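Aerolysin-like protein (Bombina maxima, PDB 6LH8) probably belongs to the aerolysin-like toad system in which an endolysosome-modulating pore-forming protein is negatively regulated by its paralog under oxidizing conditions. Local coordinates at residues A[16-30]-A[105-119]. Residues are numbered along the deposited sequence; the frame is centred on the assembly and turned at random.
Sequences SNEVVKVDEMVASNI and VEPKTKLIVILTRNE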
ATOM      1  N   SER A  16      -4.054   4.640 -10.467  1.00 30.79           N
ATOM      2  CA  SER A  16      -4.357   5.766  -9.596  1.00 29.82           C
ATOM      3  C   SER A  16      -3.124   6.208  -8.807  1.00 28.34           C
ATOM      4  O   SER A  16      -2.324   5.386  -8.355  1.00 29.06           O
ATOM      5  CB  SER A  16      -5.491   5.351  -8.659  1.00 29.93           C
ATOM      6  OG  SER A  16      -5.911   6.422  -7.850  1.00 37.23           O
ATOM      7  N   ASN A  17      -2.946   7.522  -8.683  1.00 26.45           N
ATOM      8  CA  ASN A  17      -1.827   8.087  -7.928  1.00 24.74           C
ATOM      9  C   ASN A  17      -2.355   9.355  -7.275  1.00 25.49           C
ATOM     10  O   ASN A  17      -2.695  10.299  -7.984  1.00 23.66           O
ATOM     11  CB  ASN A  17      -0.633   8.383  -8.843  1.00 26.64           C
ATOM     12  CG  ASN A  17       0.586   8.904  -8.084  1.00 36.12           C
ATOM     13  OD1 ASN A  17       0.459   9.564  -7.050  1.00 36.83           O
ATOM     14  ND2 ASN A  17       1.783   8.602  -8.598  1.00 39.08           N
ATOM     15  N   GLU A  18      -2.450   9.372  -5.944  1.00 23.33           N
ATOM     16  CA  GLU A  18      -3.056  10.499  -5.240  1.00 19.78           C
ATOM     17  C   GLU A  18      -2.327  10.758  -3.931  1.00 22.04           C
ATOM     18  O   GLU A  18      -1.782   9.844  -3.305  1.00 22.21           O
ATOM     19  CB  GLU A  18      -4.536  10.248  -4.915  1.00 24.74           C
ATOM     20  CG  GLU A  18      -5.432   9.968  -6.105  1.00 33.05           C
ATOM     21  CD  GLU A  18      -6.671   9.187  -5.713  1.00 40.17           C
ATOM     22  OE1 GLU A  18      -6.700   8.665  -4.573  1.00 42.85           O
ATOM     23  OE2 GLU A  18      -7.617   9.104  -6.532  1.00 42.02           O
ATOM     24  N   VAL A  19      -2.330  12.019  -3.521  1.00 17.82           N
ATOM     25  CA  VAL A  19      -1.940  12.397  -2.173  1.00 19.15           C
ATOM     26  C   VAL A  19      -3.229  12.599  -1.392  1.00 19.96           C
ATOM     27  O   VAL A  19      -4.024  13.505  -1.684  1.00 18.71           O
ATOM     28  CB  VAL A  19      -1.063  13.655  -2.148  1.00 19.32           C
ATOM     29  CG1 VAL A  19      -0.711  13.999  -0.693  1.00 21.02           C
ATOM     30  CG2 VAL A  19       0.185  13.435  -2.974  1.00 23.06           C
ATOM     31  N   VAL A  20      -3.453  11.733  -0.410  1.00 19.11           N
ATOM     32  CA  VAL A  20      -4.723  11.660   0.306  1.00 18.01           C
ATOM     33  C   VAL A  20      -4.593  12.403   1.628  1.00 20.58           C
ATOM     34  O   VAL A  20      -3.670  12.132   2.407  1.00 19.14           O
ATOM     35  CB  VAL A  20      -5.121  10.192   0.549  1.00 21.33           C
ATOM     36  CG1 VAL A  20      -6.418  10.102   1.343  1.00 25.91           C
ATOM     37  CG2 VAL A  20      -5.228   9.439  -0.792  1.00 24.96           C
ATOM     38  N   LYS A  21      -5.530  13.312   1.901  1.00 21.61           N
ATOM     39  CA  LYS A  21      -5.637  13.913   3.231  1.00 19.55           C
ATOM     40  C   LYS A  21      -6.331  12.910   4.144  1.00 21.34           C
ATOM     41  O   LYS A  21      -7.534  12.650   4.002  1.00 23.23           O
ATOM     42  CB  LYS A  21      -6.393  15.237   3.185  1.00 22.59           C
ATOM     43  CG  LYS A  21      -6.526  15.911   4.574  1.00 18.22           C
ATOM     44  CD  LYS A  21      -7.218  17.253   4.433  1.00 24.63           C
ATOM     45  CE  LYS A  21      -7.375  17.947   5.775  1.00 28.07           C
ATOM     46  NZ  LYS A  21      -8.088  19.253   5.608  1.00 31.38           N
ATOM     47  N   VAL A  22      -5.575  12.338   5.077  1.00 21.96           N
ATOM     48  CA  VAL A  22      -6.137  11.348   5.991  1.00 20.65           C
ATOM     49  C   VAL A  22      -6.976  12.024   7.075  1.00 24.61           C
ATOM     50  O   VAL A  22      -8.049  11.525   7.448  1.00 25.14           O
ATOM     51  CB  VAL A  22      -4.996  10.497   6.584  1.00 24.79           C
ATOM     52  CG1 VAL A  22      -5.509   9.592   7.698  1.00 27.00           C
ATOM     53  CG2 VAL A  22      -4.327   9.676   5.473  1.00 23.68           C
ATOM     54  N   ASP A  23      -6.515  13.159   7.593  1.00 20.63           N
ATOM     55  CA  ASP A  23      -7.211  13.850   8.677  1.00 22.02           C
ATOM     56  C   ASP A  23      -6.554  15.206   8.892  1.00 26.16           C
ATOM     57  O   ASP A  23      -5.457  15.467   8.393  1.00 23.06           O
ATOM     58  CB  ASP A  23      -7.188  13.034   9.983  1.00 24.83           C
ATOM     59  CG  ASP A  23      -8.284  13.463  10.958  1.00 24.60           C
ATOM     60  OD1 ASP A  23      -9.163  14.249  10.557  1.00 23.15           O
ATOM     61  OD2 ASP A  23      -8.279  13.003  12.118  1.00 27.89           O
ATOM     62  N   GLU A  24      -7.247  16.063   9.653  1.00 22.77           N
ATOM     63  CA  GLU A  24      -6.694  17.298  10.187  1.00 25.28           C
ATOM     64  C   GLU A  24      -7.027  17.399  11.674  1.00 27.81           C
ATOM     65  O   GLU A  24      -8.075  16.926  12.123  1.00 29.76           O
ATOM     66  CB  GLU A  24      -7.225  18.529   9.449  1.00 27.75           C
ATOM     67  CG  GLU A  24      -8.731  18.717   9.545  1.00 30.41           C
ATOM     68  CD  GLU A  24      -9.188  20.070   9.019  1.00 38.95           C
ATOM     69  OE1 GLU A  24      -8.488  20.646   8.153  1.00 37.24           O
ATOM     70  OE2 GLU A  24     -10.257  20.548   9.470  1.00 39.16           O
ATOM     71  N   MET A  25      -6.112  17.995  12.440  1.00 29.31           N
ATOM     72  CA  MET A  25      -6.332  18.281  13.858  1.00 28.66           C
ATOM     73  C   MET A  25      -5.979  19.742  14.107  1.00 30.51           C
ATOM     74  O   MET A  25      -4.883  20.175  13.746  1.00 33.41           O
ATOM     75  CB  MET A  25      -5.473  17.373  14.759  1.00 32.00           C
ATOM     76  CG  MET A  25      -5.560  15.877  14.458  1.00 32.95           C
ATOM     77  SD  MET A  25      -4.339  14.862  15.338  1.00 31.80           S
ATOM     78  CE  MET A  25      -5.092  14.776  16.960  1.00 34.82           C
ATOM     79  N   VAL A  26      -6.891  20.501  14.732  1.00 36.81           N
ATOM     80  CA  VAL A  26      -6.680  21.935  14.921  1.00 41.12           C
ATOM     81  C   VAL A  26      -6.731  22.303  16.404  1.00 42.25           C
ATOM     82  O   VAL A  26      -7.449  21.682  17.193  1.00 37.09           O
ATOM     83  CB  VAL A  26      -7.704  22.765  14.117  1.00 41.07           C
ATOM     84  CG1 VAL A  26      -9.078  22.728  14.774  1.00 45.78           C
ATOM     85  CG2 VAL A  26      -7.217  24.190  13.966  1.00 47.75           C
ATOM     86  N   ALA A  27      -5.946  23.320  16.779  1.00 46.13           N
ATOM     87  CA  ALA A  27      -5.914  23.828  18.151  1.00 46.87           C
ATOM     88  C   ALA A  27      -5.431  25.276  18.156  1.00 50.58           C
ATOM     89  O   ALA A  27      -4.669  25.690  17.277  1.00 50.44           O
ATOM     90  CB  ALA A  27      -5.009  22.967  19.040  1.00 46.84           C
ATOM     91  N   SER A  28      -5.863  26.033  19.175  1.00 52.07           N
ATOM     92  CA  SER A  28      -5.561  27.457  19.298  1.00 53.43           C
ATOM     93  C   SER A  28      -5.064  27.790  20.702  1.00 53.43           C
ATOM     94  O   SER A  28      -5.466  27.161  21.686  1.00 48.62           O
ATOM     95  CB  SER A  28      -6.788  28.320  18.974  1.00 54.67           C
ATOM     96  OG  SER A  28      -7.190  28.162  17.623  1.00 52.52           O
ATOM     97  N   ASN A  29      -4.214  28.819  20.787  1.00 57.35           N
ATOM     98  CA  ASN A  29      -3.463  29.146  21.995  1.00 58.56           C
ATOM     99  C   ASN A  29      -3.596  30.627  22.343  1.00 61.06           C
ATOM    100  O   ASN A  29      -4.031  31.452  21.536  1.00 58.67           O
ATOM    101  CB  ASN A  29      -1.979  28.783  21.826  1.00 56.07           C
ATOM    102  CG  ASN A  29      -1.188  28.893  23.120  1.00 59.90           C
ATOM    103  OD1 ASN A  29      -1.689  29.369  24.137  1.00 62.35           O
ATOM    104  ND2 ASN A  29       0.054  28.455  23.082  1.00 60.38           N
ATOM    105  N   ILE A  30      -3.187  30.954  23.568  1.00 60.83           N
ATOM    106  CA  ILE A  30      -3.239  32.315  24.081  1.00 62.55           C
ATOM    107  C   ILE A  30      -2.299  32.502  25.275  1.00 56.80           C
ATOM    108  O   ILE A  30      -1.367  31.723  25.484  1.00 60.58           O
ATOM    109  CB  ILE A  30      -4.676  32.694  24.466  1.00 64.37           C
ATOM    110  CG1 ILE A  30      -4.791  34.213  24.609  1.00 62.24           C
ATOM    111  CG2 ILE A  30      -5.109  31.958  25.741  1.00 57.78           C
ATOM    112  CD1 ILE A  30      -4.823  34.937  23.283  1.00 60.79           C
ATOM    113  N   VAL A 105       1.286  23.937  21.613  1.00 59.38           N
ATOM    114  CA  VAL A 105       0.824  25.076  20.830  1.00 59.60           C
ATOM    115  C   VAL A 105       1.519  26.309  21.398  1.00 60.71           C
ATOM    116  O   VAL A 105       1.274  26.692  22.546  1.00 61.06           O
ATOM    117  CB  VAL A 105      -0.702  25.218  20.880  1.00 55.85           C
ATOM    118  CG1 VAL A 105      -1.188  26.083  19.731  1.00 56.58           C
ATOM    119  CG2 VAL A 105      -1.362  23.851  20.854  1.00 58.65           C
ATOM    120  N   GLU A 106       2.391  26.927  20.603  1.00 59.69           N
ATOM    121  CA  GLU A 106       3.161  28.075  21.065  1.00 61.42           C
ATOM    122  C   GLU A 106       2.232  29.249  21.376  1.00 60.51           C
ATOM    123  O   GLU A 106       1.068  29.253  20.968  1.00 54.42           O
ATOM    124  CB  GLU A 106       4.205  28.458  20.015  1.00 54.77           C
ATOM    125  CG  GLU A 106       5.225  27.350  19.744  1.00 49.70           C
ATOM    126  CD  GLU A 106       5.519  27.163  18.264  1.00 52.84           C
ATOM    127  OE1 GLU A 106       6.344  26.280  17.924  1.00 56.72           O
ATOM    128  OE2 GLU A 106       4.927  27.900  17.441  1.00 53.06           O
ATOM    129  N   PRO A 107       2.699  30.228  22.155  1.00 61.67           N
ATOM    130  CA  PRO A 107       1.815  31.337  22.549  1.00 60.69           C
ATOM    131  C   PRO A 107       1.258  32.101  21.354  1.00 60.19           C
ATOM    132  O   PRO A 107       1.942  32.311  20.350  1.00 60.26           O
ATOM    133  CB  PRO A 107       2.727  32.226  23.400  1.00 60.62           C
ATOM    134  CG  PRO A 107       3.706  31.271  23.999  1.00 65.06           C
ATOM    135  CD  PRO A 107       3.953  30.226  22.935  1.00 59.99           C
ATOM    136  N   LYS A 108      -0.004  32.528  21.486  1.00 59.18           N
ATOM    137  CA  LYS A 108      -0.704  33.311  20.462  1.00 59.89           C
ATOM    138  C   LYS A 108      -0.679  32.626  19.098  1.00 60.87           C
ATOM    139  O   LYS A 108      -0.371  33.239  18.071  1.00 60.21           O
ATOM    140  CB  LYS A 108      -0.143  34.730  20.388  1.00 52.41           C
ATOM    141  CG  LYS A 108      -0.446  35.481  21.660  1.00 53.11           C
ATOM    142  CD  LYS A 108      -0.766  36.943  21.409  1.00 52.91           C
ATOM    143  CE  LYS A 108      -0.754  37.735  22.688  1.00 55.58           C
ATOM    144  NZ  LYS A 108      -0.220  39.112  22.466  1.00 52.53           N
ATOM    145  N   THR A 109      -1.057  31.344  19.094  1.00 56.38           N
ATOM    146  CA  THR A 109      -0.961  30.490  17.919  1.00 59.12           C
ATOM    147  C   THR A 109      -2.235  29.670  17.735  1.00 56.75           C
ATOM    148  O   THR A 109      -2.804  29.159  18.704  1.00 52.03           O
ATOM    149  CB  THR A 109       0.246  29.531  18.023  1.00 60.07           C
ATOM    150  OG1 THR A 109       1.457  30.287  18.174  1.00 58.95           O
ATOM    151  CG2 THR A 109       0.363  28.646  16.781  1.00 56.67           C
ATOM    152  N   LYS A 110      -2.677  29.558  16.482  1.00 56.41           N
ATOM    153  CA  LYS A 110      -3.591  28.508  16.048  1.00 54.18           C
ATOM    154  C   LYS A 110      -2.783  27.480  15.269  1.00 53.05           C
ATOM    155  O   LYS A 110      -2.042  27.837  14.343  1.00 56.18           O
ATOM    156  CB  LYS A 110      -4.726  29.055  15.180  1.00 54.45           C
ATOM    157  CG  LYS A 110      -5.708  27.987  14.709  1.00 52.07           C
ATOM    158  CD  LYS A 110      -6.858  28.605  13.927  1.00 56.68           C
ATOM    159  CE  LYS A 110      -7.943  27.584  13.625  1.00 53.83           C
ATOM    160  NZ  LYS A 110      -9.229  27.876  14.334  1.00 60.85           N
ATOM    161  N   LEU A 111      -2.904  26.218  15.661  1.00 52.37           N
ATOM    162  CA  LEU A 111      -2.082  25.144  15.124  1.00 50.55           C
ATOM    163  C   LEU A 111      -2.957  24.169  14.350  1.00 45.15           C
ATOM    164  O   LEU A 111      -3.996  23.729  14.851  1.00 41.70           O
ATOM    165  CB  LEU A 111      -1.339  24.419  16.250  1.00 48.45           C
ATOM    166  CG  LEU A 111      -0.443  23.240  15.892  1.00 49.33           C
ATOM    167  CD1 LEU A 111       0.831  23.275  16.720  1.00 51.18           C
ATOM    168  CD2 LEU A 111      -1.185  21.932  16.112  1.00 48.93           C
ATOM    169  N   ILE A 112      -2.532  23.833  13.135  1.00 45.21           N
ATOM    170  CA  ILE A 112      -3.210  22.855  12.293  1.00 38.70           C
ATOM    171  C   ILE A 112      -2.209  21.766  11.942  1.00 33.50           C
ATOM    172  O   ILE A 112      -1.123  22.060  11.433  1.00 39.39           O
ATOM    173  CB  ILE A 112      -3.777  23.495  11.011  1.00 37.99           C
ATOM    174  CG1 ILE A 112      -4.552  24.775  11.339  1.00 44.14           C
ATOM    175  CG2 ILE A 112      -4.651  22.512  10.263  1.00 36.90           C
ATOM    176  CD1 ILE A 112      -3.775  26.046  11.045  1.00 50.47           C
ATOM    177  N   VAL A 113      -2.570  20.517  12.219  1.00 32.91           N
ATOM    178  CA  VAL A 113      -1.833  19.359  11.722  1.00 27.75           C
ATOM    179  C   VAL A 113      -2.629  18.767  10.567  1.00 24.95           C
ATOM    180  O   VAL A 113      -3.779  18.361  10.751  1.00 26.48           O
ATOM    181  CB  VAL A 113      -1.614  18.296  12.812  1.00 30.81           C
ATOM    182  CG1 VAL A 113      -0.556  17.310  12.358  1.00 26.42           C
ATOM    183  CG2 VAL A 113      -1.221  18.933  14.132  1.00 34.09           C
ATOM    184  N   ILE A 114      -2.008  18.699   9.391  1.00 29.30           N
ATOM    185  CA  ILE A 114      -2.592  18.085   8.202  1.00 26.99           C
ATOM    186  C   ILE A 114      -1.849  16.781   7.967  1.00 21.85           C
ATOM    187  O   ILE A 114      -0.621  16.782   7.810  1.00 23.10           O
ATOM    188  CB  ILE A 114      -2.483  18.993   6.966  1.00 25.41           C
ATOM    189  CG1 ILE A 114      -3.093  20.366   7.248  1.00 28.02           C
ATOM    190  CG2 ILE A 114      -3.140  18.300   5.746  1.00 24.55           C
ATOM    191  CD1 ILE A 114      -4.588  20.359   7.369  1.00 33.60           C
ATOM    192  N   LEU A 115      -2.581  15.671   7.968  1.00 20.70           N
ATOM    193  CA  LEU A 115      -1.999  14.343   7.826  1.00 21.40           C
ATOM    194  C   LEU A 115      -2.279  13.822   6.421  1.00 18.86           C
ATOM    195  O   LEU A 115      -3.443  13.705   6.031  1.00 20.49           O
ATOM    196  CB  LEU A 115      -2.580  13.402   8.884  1.00 20.28           C
ATOM    197  CG  LEU A 115      -2.231  13.930  10.277  1.00 27.06           C
ATOM    198  CD1 LEU A 115      -3.389  13.784  11.242  1.00 29.80           C
ATOM    199  CD2 LEU A 115      -1.010  13.216  10.802  1.00 26.37           C
ATOM    200  N   THR A 116      -1.221  13.519   5.661  1.00 16.66           N
ATOM    201  CA  THR A 116      -1.386  13.038   4.289  1.00 17.57           C
ATOM    202  C   THR A 116      -0.550  11.794   4.039  1.00 19.56           C
ATOM    203  O   THR A 116       0.437  11.536   4.727  1.00 21.74           O
ATOM    204  CB  THR A 116      -0.974  14.086   3.245  1.00 17.93           C
ATOM    205  OG1 THR A 116       0.392  14.469   3.466  1.00 22.35           O
ATOM    206  CG2 THR A 116      -1.874  15.297   3.295  1.00 20.02           C
ATOM    207  N   ARG A 117      -0.947  11.026   3.019  1.00 19.78           N
ATOM    208  CA  ARG A 117      -0.098   9.941   2.534  1.00 19.01           C
ATOM    209  C   ARG A 117      -0.349   9.718   1.051  1.00 22.14           C
ATOM    210  O   ARG A 117      -1.419  10.037   0.528  1.00 22.83           O
ATOM    211  CB  ARG A 117      -0.314   8.643   3.319  1.00 21.61           C
ATOM    212  CG  ARG A 117      -1.653   8.000   3.164  1.00 20.82           C
ATOM    213  CD  ARG A 117      -1.722   6.686   3.965  1.00 23.47           C
ATOM    214  NE  ARG A 117      -3.106   6.259   4.175  1.00 24.40           N
ATOM    215  CZ  ARG A 117      -3.494   5.420   5.130  1.00 23.06           C
ATOM    216  NH1 ARG A 117      -2.606   4.909   5.982  1.00 23.04           N
ATOM    217  NH2 ARG A 117      -4.771   5.081   5.231  1.00 29.66           N
ATOM    218  N   ASN A 118       0.653   9.154   0.384  1.00 20.30           N
ATOM    219  CA  ASN A 118       0.508   8.752  -1.011  1.00 21.54           C
ATOM    220  C   ASN A 118      -0.236   7.432  -1.079  1.00 24.16           C
ATOM    221  O   ASN A 118      -0.026   6.544  -0.251  1.00 22.60           O
ATOM    222  CB  ASN A 118       1.874   8.589  -1.688  1.00 24.09           C
ATOM    223  CG  ASN A 118       2.643   9.900  -1.808  1.00 34.27           C
ATOM    224  OD1 ASN A 118       2.059  10.970  -1.983  1.00 38.38           O
ATOM    225  ND2 ASN A 118       3.969   9.812  -1.731  1.00 40.20           N
ATOM    226  N   GLU A 119      -1.139   7.320  -2.046  1.00 20.61           N
ATOM    227  CA  GLU A 119      -1.836   6.070  -2.311  1.00 19.12           C
ATOM    228  C   GLU A 119      -1.725   5.818  -3.806  1.00 23.54           C
ATOM    229  O   GLU A 119      -1.993   6.716  -4.609  1.00 22.69           O
ATOM    230  CB  GLU A 119      -3.294   6.130  -1.825  1.00 22.24           C
ATOM    231  CG  GLU A 119      -3.395   6.386  -0.314  1.00 22.61           C
ATOM    232  CD  GLU A 119      -4.771   6.099   0.257  1.00 31.53           C
ATOM    233  OE1 GLU A 119      -5.703   5.854  -0.533  1.00 29.84           O
ATOM    234  OE2 GLU A 119      -4.923   6.146   1.497  1.00 32.80           O
TER
HETATM  235  O   HOH W   1      -4.514   5.516  -5.712  1.00 29.60           O
HETATM  236  O   HOH W   2      -6.845   6.471  -2.922  1.00 37.32           O
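A classic beta bulge interrupts the antiparallel pairing of residues 16-28 of strand 4-28, outermost in the five-stranded antiparallel sheet, with residues 110-119 of strand 110-130: V22 and D23 both face L115. The carbonyl L115 O takes V22 N at 2.7 Å and, weakly, D23 N at 3.5 Å, while L115 N returns a nearly straight bond to D23 O. The one-residue shift keeps V20 before the bulge and D23, M25 and A27 after it on the face of L115 and R117, while V22 leans toward the partner strand.

V22 CG2 lies obliquely against the R117 side chain, 3.9 Å from NE. R117 NE forms a salt bridge to the anti lone pair of E119 OE2 at 3.2 Å, the oxygen tilted from the guanidinium plane, while NH1 bonds to the D45 backbone. With CG1 anti to the backbone N (chi1 178°), V20 CG2 is left to press on E119 CD at 3.5 Å, and a water joins E119 OE1 to E18 OE1. On the other face K21, fully extended, passes its CE 4.0 Å from I114 CD1 before NZ meets E24 OE1 from above the carboxylate plane.

Each face thus carries its own charge pairing, K21–E24 on one and R117–E119 with D23–R42 on the other, and the water probably eases the proximity of two glutamates.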